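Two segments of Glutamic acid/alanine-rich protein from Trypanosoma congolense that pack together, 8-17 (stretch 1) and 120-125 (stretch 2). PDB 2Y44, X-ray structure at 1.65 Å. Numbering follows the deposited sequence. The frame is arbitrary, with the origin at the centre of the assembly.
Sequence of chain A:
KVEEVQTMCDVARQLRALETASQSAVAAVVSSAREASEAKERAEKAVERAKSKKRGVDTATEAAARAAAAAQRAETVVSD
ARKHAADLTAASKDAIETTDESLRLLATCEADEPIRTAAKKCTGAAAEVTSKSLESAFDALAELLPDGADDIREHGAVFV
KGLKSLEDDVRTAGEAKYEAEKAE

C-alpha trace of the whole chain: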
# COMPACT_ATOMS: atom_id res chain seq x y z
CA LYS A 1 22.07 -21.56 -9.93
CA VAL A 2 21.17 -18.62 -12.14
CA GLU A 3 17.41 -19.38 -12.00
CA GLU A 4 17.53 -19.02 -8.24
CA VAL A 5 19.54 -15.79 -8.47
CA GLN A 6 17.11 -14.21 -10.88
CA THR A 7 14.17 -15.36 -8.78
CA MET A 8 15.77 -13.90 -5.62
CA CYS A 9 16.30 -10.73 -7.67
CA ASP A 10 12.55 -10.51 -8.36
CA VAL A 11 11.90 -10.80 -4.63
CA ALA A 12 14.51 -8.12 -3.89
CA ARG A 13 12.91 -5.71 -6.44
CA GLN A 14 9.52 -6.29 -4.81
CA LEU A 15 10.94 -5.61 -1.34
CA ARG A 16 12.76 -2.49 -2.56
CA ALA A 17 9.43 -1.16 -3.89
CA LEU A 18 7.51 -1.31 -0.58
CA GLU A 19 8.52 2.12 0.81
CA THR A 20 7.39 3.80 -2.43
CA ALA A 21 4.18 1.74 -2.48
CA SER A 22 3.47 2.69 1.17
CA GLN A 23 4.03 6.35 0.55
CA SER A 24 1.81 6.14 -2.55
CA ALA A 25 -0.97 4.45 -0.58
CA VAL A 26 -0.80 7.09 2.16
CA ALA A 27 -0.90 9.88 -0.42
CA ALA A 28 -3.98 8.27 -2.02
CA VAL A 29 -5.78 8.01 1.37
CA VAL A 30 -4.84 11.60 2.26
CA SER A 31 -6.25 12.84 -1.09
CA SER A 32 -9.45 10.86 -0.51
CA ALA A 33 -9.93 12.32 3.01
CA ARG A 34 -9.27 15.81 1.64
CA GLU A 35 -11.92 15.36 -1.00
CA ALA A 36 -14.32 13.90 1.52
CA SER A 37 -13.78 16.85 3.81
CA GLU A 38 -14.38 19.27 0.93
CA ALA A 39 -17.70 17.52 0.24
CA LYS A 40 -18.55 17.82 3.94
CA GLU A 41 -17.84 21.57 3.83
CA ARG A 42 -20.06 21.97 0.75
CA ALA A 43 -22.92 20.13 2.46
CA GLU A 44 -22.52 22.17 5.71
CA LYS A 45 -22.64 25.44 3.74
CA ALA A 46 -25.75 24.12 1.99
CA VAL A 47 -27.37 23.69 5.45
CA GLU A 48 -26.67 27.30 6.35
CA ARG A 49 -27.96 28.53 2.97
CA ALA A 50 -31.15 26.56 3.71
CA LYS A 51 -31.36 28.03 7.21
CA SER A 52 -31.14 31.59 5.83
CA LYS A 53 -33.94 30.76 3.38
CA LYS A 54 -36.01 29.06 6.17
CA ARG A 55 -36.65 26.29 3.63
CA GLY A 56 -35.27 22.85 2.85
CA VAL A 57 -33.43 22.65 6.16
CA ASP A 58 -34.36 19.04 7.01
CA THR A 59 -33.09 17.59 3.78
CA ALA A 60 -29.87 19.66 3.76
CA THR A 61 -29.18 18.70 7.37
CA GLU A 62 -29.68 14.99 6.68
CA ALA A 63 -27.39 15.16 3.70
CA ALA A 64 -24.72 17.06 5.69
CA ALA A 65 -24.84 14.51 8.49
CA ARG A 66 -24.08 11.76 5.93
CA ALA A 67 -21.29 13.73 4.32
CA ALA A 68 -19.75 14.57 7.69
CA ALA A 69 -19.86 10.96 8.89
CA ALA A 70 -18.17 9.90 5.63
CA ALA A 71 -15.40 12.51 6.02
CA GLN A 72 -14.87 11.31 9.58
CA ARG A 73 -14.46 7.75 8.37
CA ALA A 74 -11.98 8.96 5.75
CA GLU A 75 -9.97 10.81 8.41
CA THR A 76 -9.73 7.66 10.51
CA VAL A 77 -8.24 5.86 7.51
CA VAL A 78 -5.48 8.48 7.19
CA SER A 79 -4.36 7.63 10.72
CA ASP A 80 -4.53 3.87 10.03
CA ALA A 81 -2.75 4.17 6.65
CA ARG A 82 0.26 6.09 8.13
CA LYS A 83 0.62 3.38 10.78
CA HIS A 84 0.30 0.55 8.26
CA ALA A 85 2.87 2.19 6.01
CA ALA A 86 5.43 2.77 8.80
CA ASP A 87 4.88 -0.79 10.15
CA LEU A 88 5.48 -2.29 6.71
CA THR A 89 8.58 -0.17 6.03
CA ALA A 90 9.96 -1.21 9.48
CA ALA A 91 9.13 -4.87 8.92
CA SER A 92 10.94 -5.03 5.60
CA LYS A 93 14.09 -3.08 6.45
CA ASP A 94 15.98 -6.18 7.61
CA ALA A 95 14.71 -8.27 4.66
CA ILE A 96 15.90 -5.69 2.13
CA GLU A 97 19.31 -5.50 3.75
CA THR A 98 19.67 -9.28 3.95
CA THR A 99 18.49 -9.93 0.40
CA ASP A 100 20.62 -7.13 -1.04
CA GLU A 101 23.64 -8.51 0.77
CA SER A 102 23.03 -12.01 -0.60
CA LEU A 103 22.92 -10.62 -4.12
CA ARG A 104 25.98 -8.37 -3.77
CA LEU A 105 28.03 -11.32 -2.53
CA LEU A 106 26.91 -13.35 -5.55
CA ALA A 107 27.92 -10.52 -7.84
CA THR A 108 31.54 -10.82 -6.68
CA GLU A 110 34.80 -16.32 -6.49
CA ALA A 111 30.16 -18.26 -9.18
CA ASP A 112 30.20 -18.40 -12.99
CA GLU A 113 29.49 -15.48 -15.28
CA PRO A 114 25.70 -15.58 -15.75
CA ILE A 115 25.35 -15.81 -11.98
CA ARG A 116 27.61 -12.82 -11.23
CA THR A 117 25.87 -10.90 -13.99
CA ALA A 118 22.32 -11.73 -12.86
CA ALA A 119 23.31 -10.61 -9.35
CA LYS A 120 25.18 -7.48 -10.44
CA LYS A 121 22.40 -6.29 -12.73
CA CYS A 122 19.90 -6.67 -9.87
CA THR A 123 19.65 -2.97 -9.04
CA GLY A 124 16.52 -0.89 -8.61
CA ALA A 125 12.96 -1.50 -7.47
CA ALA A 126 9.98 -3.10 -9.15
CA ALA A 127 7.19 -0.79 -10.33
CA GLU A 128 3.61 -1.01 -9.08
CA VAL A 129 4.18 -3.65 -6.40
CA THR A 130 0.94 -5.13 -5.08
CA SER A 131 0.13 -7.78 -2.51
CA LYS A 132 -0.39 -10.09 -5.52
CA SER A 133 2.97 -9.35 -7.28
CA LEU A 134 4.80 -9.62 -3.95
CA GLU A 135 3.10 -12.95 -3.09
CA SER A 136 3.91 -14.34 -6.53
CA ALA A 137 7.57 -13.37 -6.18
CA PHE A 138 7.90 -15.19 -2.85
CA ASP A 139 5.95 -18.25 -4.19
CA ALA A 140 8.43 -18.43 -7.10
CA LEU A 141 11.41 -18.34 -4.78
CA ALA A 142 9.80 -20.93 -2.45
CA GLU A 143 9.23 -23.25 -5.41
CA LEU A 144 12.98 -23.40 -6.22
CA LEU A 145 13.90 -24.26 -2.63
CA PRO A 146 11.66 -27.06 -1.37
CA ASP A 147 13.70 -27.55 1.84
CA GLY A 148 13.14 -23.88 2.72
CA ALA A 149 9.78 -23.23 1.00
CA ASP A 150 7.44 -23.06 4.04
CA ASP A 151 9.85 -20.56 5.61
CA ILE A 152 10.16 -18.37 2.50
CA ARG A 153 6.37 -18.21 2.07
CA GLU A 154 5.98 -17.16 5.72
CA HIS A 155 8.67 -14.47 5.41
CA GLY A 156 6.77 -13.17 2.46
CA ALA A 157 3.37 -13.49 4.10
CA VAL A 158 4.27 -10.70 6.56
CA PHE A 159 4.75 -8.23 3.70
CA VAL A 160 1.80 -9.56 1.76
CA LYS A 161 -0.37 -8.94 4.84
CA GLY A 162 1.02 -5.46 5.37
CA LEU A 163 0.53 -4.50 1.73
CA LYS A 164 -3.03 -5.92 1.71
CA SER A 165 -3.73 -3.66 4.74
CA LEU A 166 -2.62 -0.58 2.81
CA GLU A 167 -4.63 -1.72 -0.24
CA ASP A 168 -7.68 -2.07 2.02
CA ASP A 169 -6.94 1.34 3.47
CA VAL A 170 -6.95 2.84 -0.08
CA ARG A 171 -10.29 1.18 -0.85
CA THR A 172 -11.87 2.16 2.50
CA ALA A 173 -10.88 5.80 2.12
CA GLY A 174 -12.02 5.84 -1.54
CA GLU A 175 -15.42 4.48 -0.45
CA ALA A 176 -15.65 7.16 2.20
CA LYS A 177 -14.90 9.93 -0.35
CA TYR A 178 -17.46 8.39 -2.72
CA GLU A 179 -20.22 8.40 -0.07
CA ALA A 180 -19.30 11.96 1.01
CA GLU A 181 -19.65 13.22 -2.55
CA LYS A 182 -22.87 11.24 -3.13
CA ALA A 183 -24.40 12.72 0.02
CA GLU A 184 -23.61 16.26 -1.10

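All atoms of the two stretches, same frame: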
# COMPACT_ATOMS: atom_id res chain seq x y z
N MET A 8 15.47 -14.66 -6.83
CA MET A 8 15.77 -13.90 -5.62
C MET A 8 15.80 -12.42 -5.99
O MET A 8 15.38 -11.58 -5.19
CB MET A 8 17.14 -14.32 -5.06
CG MET A 8 17.61 -13.47 -3.87
SD MET A 8 18.83 -14.26 -2.81
CE MET A 8 19.54 -15.49 -3.97
N CYS A 9 16.30 -12.11 -7.18
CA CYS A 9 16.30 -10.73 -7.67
C CYS A 9 14.88 -10.16 -7.76
O CYS A 9 14.64 -9.04 -7.34
CB CYS A 9 16.96 -10.64 -9.05
SG CYS A 9 16.86 -8.97 -9.64
N ASP A 10 13.93 -10.94 -8.31
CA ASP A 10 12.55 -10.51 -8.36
C ASP A 10 12.01 -10.22 -6.97
O ASP A 10 11.31 -9.22 -6.77
CB ASP A 10 11.71 -11.56 -9.08
CG ASP A 10 12.11 -11.74 -10.55
OD1 ASP A 10 12.80 -10.86 -11.12
OD2 ASP A 10 11.62 -12.72 -11.18
N VAL A 11 12.32 -11.09 -6.00
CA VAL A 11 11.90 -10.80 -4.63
C VAL A 11 12.53 -9.48 -4.15
O VAL A 11 11.85 -8.64 -3.60
CB VAL A 11 12.27 -11.97 -3.69
CG1 VAL A 11 12.17 -11.56 -2.21
CG2 VAL A 11 11.32 -13.11 -3.96
N ALA A 12 13.84 -9.33 -4.35
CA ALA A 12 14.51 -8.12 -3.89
C ALA A 12 13.89 -6.86 -4.49
O ALA A 12 13.67 -5.88 -3.78
CB ALA A 12 16.00 -8.18 -4.20
N ARG A 13 13.55 -6.90 -5.78
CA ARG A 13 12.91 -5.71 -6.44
C ARG A 13 11.53 -5.39 -5.86
O ARG A 13 11.15 -4.22 -5.72
CB ARG A 13 12.80 -5.95 -7.96
CG ARG A 13 14.18 -5.98 -8.65
CD ARG A 13 14.16 -5.07 -9.86
NE ARG A 13 15.48 -4.85 -10.46
CZ ARG A 13 15.99 -5.58 -11.44
NH1 ARG A 13 15.35 -6.66 -11.88
NH2 ARG A 13 17.14 -5.22 -12.00
N GLN A 14 10.78 -6.45 -5.55
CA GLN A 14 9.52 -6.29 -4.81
C GLN A 14 9.71 -5.64 -3.44
O GLN A 14 9.04 -4.66 -3.12
CB GLN A 14 8.76 -7.63 -4.69
CG GLN A 14 8.42 -8.27 -6.03
CD GLN A 14 7.25 -7.57 -6.74
OE1 GLN A 14 7.33 -7.25 -7.94
NE2 GLN A 14 6.18 -7.36 -6.03
N LEU A 15 10.61 -6.19 -2.62
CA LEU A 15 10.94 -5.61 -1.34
C LEU A 15 11.39 -4.14 -1.45
O LEU A 15 10.97 -3.28 -0.70
CB LEU A 15 12.01 -6.45 -0.64
CG LEU A 15 11.59 -7.87 -0.22
CD1 LEU A 15 12.79 -8.63 0.31
CD2 LEU A 15 10.42 -7.87 0.78
N ARG A 16 12.31 -3.86 -2.38
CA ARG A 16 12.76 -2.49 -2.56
C ARG A 16 11.64 -1.49 -2.95
O ARG A 16 11.80 -0.27 -2.79
CB ARG A 16 13.87 -2.43 -3.63
CG ARG A 16 15.09 -3.22 -3.23
CD ARG A 16 15.97 -3.42 -4.43
NE ARG A 16 17.11 -4.30 -4.17
CZ ARG A 16 17.85 -4.84 -5.15
NH1 ARG A 16 17.53 -4.62 -6.44
NH2 ARG A 16 18.85 -5.65 -4.85
N ALA A 17 10.51 -2.01 -3.41
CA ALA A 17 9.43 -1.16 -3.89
C ALA A 17 8.44 -0.82 -2.78
O ALA A 17 7.58 0.02 -3.00
CB ALA A 17 8.71 -1.79 -5.09
N LYS A 120 24.71 -8.84 -10.30
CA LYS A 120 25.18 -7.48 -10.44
C LYS A 120 24.10 -6.59 -11.06
O LYS A 120 23.90 -5.45 -10.62
CB LYS A 120 26.46 -7.43 -11.27
CG LYS A 120 27.01 -6.02 -11.43
CD LYS A 120 28.05 -5.98 -12.55
CE LYS A 120 28.76 -4.61 -12.52
NZ LYS A 120 29.91 -4.67 -13.48
N LYS A 121 23.38 -7.11 -12.04
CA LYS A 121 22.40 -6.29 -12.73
C LYS A 121 21.11 -6.18 -11.90
O LYS A 121 20.22 -5.41 -12.24
CB LYS A 121 22.15 -6.80 -14.15
CG LYS A 121 21.34 -8.07 -14.25
CD LYS A 121 19.94 -7.77 -14.79
CE LYS A 121 18.93 -7.58 -13.65
NZ LYS A 121 17.54 -7.49 -14.13
N CYS A 122 21.09 -6.78 -10.72
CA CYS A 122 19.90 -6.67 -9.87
C CYS A 122 19.82 -5.38 -9.04
O CYS A 122 19.80 -5.40 -7.83
CB CYS A 122 19.70 -7.91 -8.99
SG CYS A 122 18.00 -7.89 -8.30
N THR A 123 19.72 -4.24 -9.71
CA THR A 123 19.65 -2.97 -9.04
C THR A 123 18.24 -2.43 -9.26
O THR A 123 17.54 -2.87 -10.15
CB THR A 123 20.71 -1.98 -9.59
OG1 THR A 123 20.62 -1.93 -11.01
CG2 THR A 123 22.13 -2.45 -9.21
N GLY A 124 17.81 -1.52 -8.39
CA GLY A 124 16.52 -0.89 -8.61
C GLY A 124 15.35 -1.66 -8.03
O GLY A 124 15.48 -2.84 -7.61
N ALA A 125 14.20 -1.00 -8.06
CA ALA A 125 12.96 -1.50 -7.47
C ALA A 125 11.97 -1.86 -8.57
O ALA A 125 12.02 -1.29 -9.68
CB ALA A 125 12.36 -0.41 -6.52
O HOH W 1 15.29 -9.01 -13.81

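A disulfide and two arginines fasten an irregular segment, 120-125, to a helix that begins before Met8, two parts of the chain more than 100 residues apart in sequence. Met8 opens stretch 1 without reaching stretch 2; its carbonyl O accepts the backbone hydrogen bond from Ala12 N at 2.9 Å, part of the helical ladder that sets the spacing of the contacting side chains. Cys9 (chi1 t) points its CA-to-CB bond toward stretch 2 and makes the covalent link: Cys9 SG lies 2.1 Å from Cys122 SG, with a chi3 of 90°, the unstrained value for a disulfide. Both cysteines are buried. Asp10 and Val11 make no contact, and Ala12, although its CB is directed toward stretch 2, stays just beyond contact range.

One turn on from Cys9, the CA-to-CB bond of Arg13 points sideways, but the end of its side chain comes nearer and lies along the backbone of stretch 2. Two of its nitrogens share one acceptor: Arg13 NE donates to Thr123 O at 2.9 Å and Arg13 NH2 to the same Thr123 O at 3.0 Å, so the carbonyl sits at the guanidinium edge, near its plane. Cys122 SG lies over one face of the group. The far end meets a like charge, Arg13 NH2 standing 3.1 Å from Lys121 NZ; both are donors and form no hydrogen bond. Water 1 bridges the pair instead, accepting from Arg13 NH1 at 3.0 Å and from Lys121 NZ at 2.7 Å. Gly124 passes close by, its O 3.4 Å from Arg13 CD; its phi/psi of 87/171° would jam a CB against the preceding carbonyl O, which by itself calls for glycine.

Gln14 points away and Leu15 leads its side chain away, leaving Arg16 as the second polar anchor. Its CA-to-CB bond points toward stretch 2, and the extended side chain (m, t, t for chi1 to chi3) carries the guanidinium to two carbonyls, both near its plane at the edge. Arg16 NH1 donates to Cys122 O at 2.8 Å and to Gly124 O at 3.0 Å; Arg16 NH2 adds a weak bond to Cys122 O at 3.1 Å. The two arginines thus engage three successive backbone carbonyls, Cys122 to Gly124, holding a segment that has no regular secondary structure. At the end of the stretch the contact becomes apolar: Ala17 CB packs 4.2 Å from Ala125 CB, and Arg16 CB lies 3.8 Å from the same Ala125 CB.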